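Local coordinates for protein snaclec convulxin subunit alpha (Crotalus durissus, PDB 1UMR) that activates platelets as a snake venom C-type lectin-like toxin by binding the platelet collagen receptor glycoprotein VI, at residues W55-T58 with Q59-E63; D94-D98 with L99-K103. One frame throughout, in Å; residues are numbered along the deposited sequence.

Contact 1 of 2, residues W55-T58 with Q59-E63; sequences WMVT and QNIEE
The last turn of helix 47-60 closes here, where W55, M56 and V57 meet Q59, N60 and I61 as the chain leaves the helix. On its outer side the methylene CG of Q59 sits over a face of the W55 indole, in a CH-pi contact 3.9 Å from the centroid of the six-membered ring and only 16° off its normal. The Q59 chain is bent at chi2 (-62°), which folds its amide back over the indole, the two planes 25° apart; the NE2 end also reaches CG2 of T58 at 3.7 Å. Beneath this pair, Q59 N gives the regular helical bond to W55 O at 3.0 Å.

The carbonyls that follow are used differently. M56 O accepts ND2 of N60 at 3.0 Å; the donor lies in the carbonyl plane on a lone pair, and the oxygen lies close to the plane of the N60 amide, so the side chain folds back to bind the helix end. V57 O takes two backbone donors: I61 N at 2.8 Å in the carbonyl plane, and N60 N from above that plane. I61 CB also packs on CG1 of V57 at 4.1 Å.

OD1 of N60 bonds to Y9 OH; with ND2 on M56 O, both ends of the amide are held, which sets its rotation. N20 bonds to N60 O and E62 N. M56 and V57 face inward on strands 14-20 and 125-131, V57 and I61 share V68 of strand 67-74, and F113 from a loop lies against V57, T58 and I61.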
loop_
_atom_site.group_PDB
_atom_site.type_symbol
_atom_site.label_atom_id
_atom_site.label_comp_id
_atom_site.label_asym_id
_atom_site.label_seq_id
_atom_site.Cartn_x
_atom_site.Cartn_y
_atom_site.Cartn_z
ATOM N N TRP A 55 -2.359 38.623 33.417
ATOM C CA TRP A 55 -2.077 40.017 33.684
ATOM C C TRP A 55 -3.184 40.598 34.496
ATOM O O TRP A 55 -2.929 41.121 35.583
ATOM C CB TRP A 55 -1.872 40.728 32.359
ATOM C CG TRP A 55 -1.638 42.165 32.472
ATOM C CD1 TRP A 55 -0.395 42.848 32.472
ATOM C CD2 TRP A 55 -2.653 43.169 32.538
ATOM N NE1 TRP A 55 -0.631 44.204 32.564
ATOM C CE2 TRP A 55 -1.988 44.440 32.620
ATOM C CE3 TRP A 55 -4.066 43.135 32.560
ATOM C CZ2 TRP A 55 -2.695 45.655 32.731
ATOM C CZ3 TRP A 55 -4.772 44.340 32.656
ATOM C CH2 TRP A 55 -4.077 45.585 32.762
ATOM N N MET A 56 -4.440 40.468 34.052
ATOM C CA MET A 56 -5.478 41.164 34.802
ATOM C C MET A 56 -5.471 40.670 36.256
ATOM O O MET A 56 -5.653 41.452 37.200
ATOM C CB MET A 56 -6.862 40.996 34.177
ATOM C CG MET A 56 -7.826 41.875 34.789
ATOM S SD MET A 56 -9.568 41.410 34.489
ATOM C CE MET A 56 -9.744 39.850 35.405
ATOM N N VAL A 57 -5.262 39.374 36.462
ATOM C CA VAL A 57 -5.399 38.899 37.825
ATOM C C VAL A 57 -4.178 39.380 38.649
ATOM O O VAL A 57 -4.310 39.826 39.816
ATOM C CB VAL A 57 -5.435 37.388 37.846
ATOM C CG1 VAL A 57 -5.215 36.804 39.392
ATOM C CG2 VAL A 57 -6.742 36.830 37.091
ATOM N N THR A 58 -2.984 39.286 38.039
ATOM C CA THR A 58 -1.793 39.860 38.651
ATOM C C THR A 58 -2.011 41.293 39.173
ATOM O O THR A 58 -1.584 41.638 40.290
ATOM C CB THR A 58 -0.642 39.736 37.706
ATOM O OG1 THR A 58 -0.180 38.384 37.795
ATOM C CG2 THR A 58 0.609 40.462 38.222
ATOM N N GLN A 59 -2.720 42.106 38.400
ATOM C CA GLN A 59 -2.885 43.504 38.771
ATOM C C GLN A 59 -4.014 43.718 39.695
ATOM O O GLN A 59 -4.129 44.821 40.135
ATOM C CB GLN A 59 -3.156 44.491 37.580
ATOM C CG GLN A 59 -2.247 44.362 36.375
ATOM C CD GLN A 59 -0.828 44.643 36.733
ATOM O OE1 GLN A 59 -0.600 45.682 37.318
ATOM N NE2 GLN A 59 0.134 43.706 36.420
ATOM N N ASN A 60 -4.933 42.771 39.934
ATOM C CA ASN A 60 -6.045 43.161 40.810
ATOM C C ASN A 60 -6.216 42.236 41.943
ATOM O O ASN A 60 -7.062 42.458 42.834
ATOM C CB ASN A 60 -7.357 43.385 40.059
ATOM C CG ASN A 60 -7.215 44.508 38.945
ATOM O OD1 ASN A 60 -7.764 45.583 39.096
ATOM N ND2 ASN A 60 -6.434 44.244 37.883
ATOM N N ILE A 61 -5.438 41.156 41.977
ATOM C CA ILE A 61 -5.749 40.329 43.175
ATOM C C ILE A 61 -5.254 40.968 44.550
ATOM O O ILE A 61 -4.204 41.554 44.608
ATOM C CB ILE A 61 -5.249 38.937 42.923
ATOM C CG1 ILE A 61 -5.886 37.986 43.900
ATOM C CG2 ILE A 61 -3.619 38.844 42.798
ATOM C CD1 ILE A 61 -5.307 36.611 43.657
ATOM N N GLU A 62 -6.033 40.905 45.607
ATOM C CA GLU A 62 -5.537 41.248 46.896
ATOM C C GLU A 62 -4.326 40.435 47.270
ATOM O O GLU A 62 -4.320 39.201 47.064
ATOM C CB GLU A 62 -6.609 41.084 47.953
ATOM C CG GLU A 62 -7.267 42.445 48.219
ATOM C CD GLU A 62 -8.742 42.286 48.608
ATOM O OE1 GLU A 62 -9.575 43.204 48.280
ATOM O OE2 GLU A 62 -9.056 41.240 49.256
ATOM N N GLU A 63 -3.292 41.137 47.795
ATOM C CA GLU A 63 -2.013 40.525 48.131
ATOM C C GLU A 63 -2.054 39.168 48.961
ATOM O O GLU A 63 -1.125 38.368 48.870
ATOM C CB GLU A 63 -1.155 41.565 48.920
ATOM C CG GLU A 63 0.036 42.206 48.178
ATOM C CD GLU A 63 0.389 43.496 49.011
ATOM O OE1 GLU A 63 0.175 43.698 50.220
ATOM O OE2 GLU A 63 0.119 44.773 48.339
#

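Contact 2 of 2, residues D94-D98 with L99-K103; sequences DNLLD and LYITK
Two backbone hydrogen bonds between L97-D98 and Y100-I101 fold this part of the long loop between strands 67-74 and 104-108 into a short 3-10 turn. Y100 N donates to L97 O at 2.8 Å, and one residue further on I101 N donates to D98 O at 2.7 Å with an N-H...O angle of 162°. In both bonds the donor stands well above the carbonyl plane, away from the lone pairs.

Apolar contacts link L96 to the turn. L96 extends both methyls towards the second half: CD1 meets CB of Y100 at 4.0 Å, the two side chains running nearly at right angles, and CD2 meets CG1 of I101 at 3.8 Å. With chi1 at -176° the L96 branch points away from its own nitrogen, and its two methyls divide between Y100 and I101. CB of L97 approaches CD1 of Y100 more loosely and obliquely.

The carboxylate of D98 lies alongside I101, the two side chains pointing the same way, with OD1 of D98 3.7 Å from CD1 of I101, a plain van der Waals contact of a polar atom with a methyl.

Among side-chain polar bonds, OD1 of D94 accepts L96 N at 2.9 Å, nearly straight, with OD2 held weakly by Q80; the bond to L96 N, two residues on, closes an Asx turn just ahead of the 3-10 turn.

A chain of another protein in the assembly packs on N95, L96, L97 and Y100, and its backbone bonds to N95 and L97. An Asx turn at D94 and then a 3-10 turn lie within the long loop, whose packing on another chain is consistent with the loop exchange characteristic of snaclec heterodimers.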
loop_
_atom_site.group_PDB
_atom_site.type_symbol
_atom_site.label_atom_id
_atom_site.label_comp_id
_atom_site.label_asym_id
_atom_site.label_seq_id
_atom_site.Cartn_x
_atom_site.Cartn_y
_atom_site.Cartn_z
ATOM N N ASP A 94 -16.265 2.228 45.126
ATOM C CA ASP A 94 -15.301 3.328 45.106
ATOM C C ASP A 94 -15.328 4.118 46.403
ATOM O O ASP A 94 -16.362 4.714 46.736
ATOM C CB ASP A 94 -15.657 4.336 43.968
ATOM C CG ASP A 94 -14.591 5.385 43.799
ATOM O OD1 ASP A 94 -13.772 5.624 44.737
ATOM O OD2 ASP A 94 -14.450 5.959 42.699
ATOM N N ASN A 95 -14.190 4.157 47.101
ATOM C CA ASN A 95 -14.168 4.581 48.499
ATOM C C ASN A 95 -13.231 5.739 48.590
ATOM O O ASN A 95 -12.612 5.945 49.676
ATOM C CB ASN A 95 -13.496 3.526 49.374
ATOM C CG ASN A 95 -14.467 2.648 50.109
ATOM O OD1 ASN A 95 -15.652 2.593 49.764
ATOM N ND2 ASN A 95 -13.938 1.816 51.048
ATOM N N LEU A 96 -13.003 6.397 47.456
ATOM C CA LEU A 96 -12.183 7.636 47.423
ATOM C C LEU A 96 -12.841 8.720 48.324
ATOM O O LEU A 96 -14.050 8.940 48.228
ATOM C CB LEU A 96 -12.110 8.224 46.024
ATOM C CG LEU A 96 -11.220 9.448 45.867
ATOM C CD1 LEU A 96 -9.800 9.017 46.182
ATOM C CD2 LEU A 96 -11.310 9.991 44.369
ATOM N N LEU A 97 -12.028 9.344 49.188
ATOM C CA LEU A 97 -12.434 10.352 50.203
ATOM C C LEU A 97 -12.814 11.671 49.572
ATOM O O LEU A 97 -12.135 12.153 48.610
ATOM C CB LEU A 97 -11.229 10.590 51.142
ATOM C CG LEU A 97 -10.912 9.645 52.328
ATOM C CD1 LEU A 97 -9.593 9.959 53.022
ATOM C CD2 LEU A 97 -12.106 9.481 53.351
ATOM N N ASP A 98 -13.844 12.314 50.100
ATOM C CA ASP A 98 -14.178 13.681 49.578
ATOM C C ASP A 98 -12.965 14.543 49.529
ATOM O O ASP A 98 -12.611 15.093 48.496
ATOM C CB ASP A 98 -15.290 14.346 50.394
ATOM C CG ASP A 98 -16.582 13.558 50.325
ATOM O OD1 ASP A 98 -16.799 12.852 49.322
ATOM O OD2 ASP A 98 -17.431 13.527 51.230
ATOM N N LEU A 99 -12.233 14.627 50.614
ATOM C CA LEU A 99 -11.049 15.454 50.531
ATOM C C LEU A 99 -10.198 15.290 49.268
ATOM O O LEU A 99 -9.519 16.229 48.862
ATOM C CB LEU A 99 -10.183 15.306 51.793
ATOM C CG LEU A 99 -10.122 16.463 52.834
ATOM C CD1 LEU A 99 -11.401 17.463 52.880
ATOM C CD2 LEU A 99 -9.779 15.843 54.230
ATOM N N TYR A 100 -10.171 14.104 48.656
ATOM C CA TYR A 100 -9.293 13.899 47.481
ATOM C C TYR A 100 -10.029 13.971 46.162
ATOM O O TYR A 100 -9.446 13.691 45.109
ATOM C CB TYR A 100 -8.512 12.561 47.589
ATOM C CG TYR A 100 -7.328 12.654 48.563
ATOM C CD1 TYR A 100 -7.552 12.620 49.983
ATOM C CD2 TYR A 100 -6.009 12.843 48.075
ATOM C CE1 TYR A 100 -6.502 12.730 50.871
ATOM C CE2 TYR A 100 -4.964 12.951 48.931
ATOM C CZ TYR A 100 -5.230 12.876 50.355
ATOM O OH TYR A 100 -4.184 13.018 51.234
ATOM N N ILE A 101 -11.317 14.308 46.205
ATOM C CA ILE A 101 -12.068 14.541 44.972
ATOM C C ILE A 101 -11.861 15.939 44.468
ATOM O O ILE A 101 -12.324 16.887 45.146
ATOM C CB ILE A 101 -13.569 14.218 45.169
ATOM C CG1 ILE A 101 -13.753 12.718 45.489
ATOM C CG2 ILE A 101 -14.469 14.647 43.943
ATOM C CD1 ILE A 101 -15.298 12.497 45.987
ATOM N N THR A 102 -11.190 16.070 43.288
ATOM C CA THR A 102 -10.735 17.392 42.817
ATOM C C THR A 102 -11.303 17.583 41.438
ATOM O O THR A 102 -10.616 17.296 40.438
ATOM C CB THR A 102 -9.175 17.533 42.765
ATOM O OG1 THR A 102 -8.525 16.393 42.114
ATOM C CG2 THR A 102 -8.532 17.528 44.244
ATOM N N LYS A 103 -12.563 18.031 41.408
ATOM C CA LYS A 103 -13.359 18.137 40.186
ATOM C C LYS A 103 -13.506 19.599 39.596
ATOM O O LYS A 103 -14.062 19.803 38.496
ATOM C CB LYS A 103 -14.754 17.591 40.464
ATOM C CG LYS A 103 -14.887 16.092 40.439
ATOM C CD LYS A 103 -16.406 15.686 40.783
ATOM C CE LYS A 103 -16.652 14.171 40.375
ATOM N NZ LYS A 103 -18.140 13.932 40.641
#

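Contacts 1 and 2 are separate local structures in one C-type lectin-like chain, on opposite sides of its centre; their own centres lie 31 Å apart and their nearest atoms about 19 Å, with no touch. They come in series along the sequence. Strand 67-74 follows contact 1 and supplies V68 to its inner side, while the backbone of V74 bonds to K103 as contact 2 ends, so that this strand stands between them. Their settings differ: residues 55-63 are packed by their own chain and met by no other chain of the assembly, whereas residues 94-103 lie against a chain of another protein, consistent with a role in joining subunits.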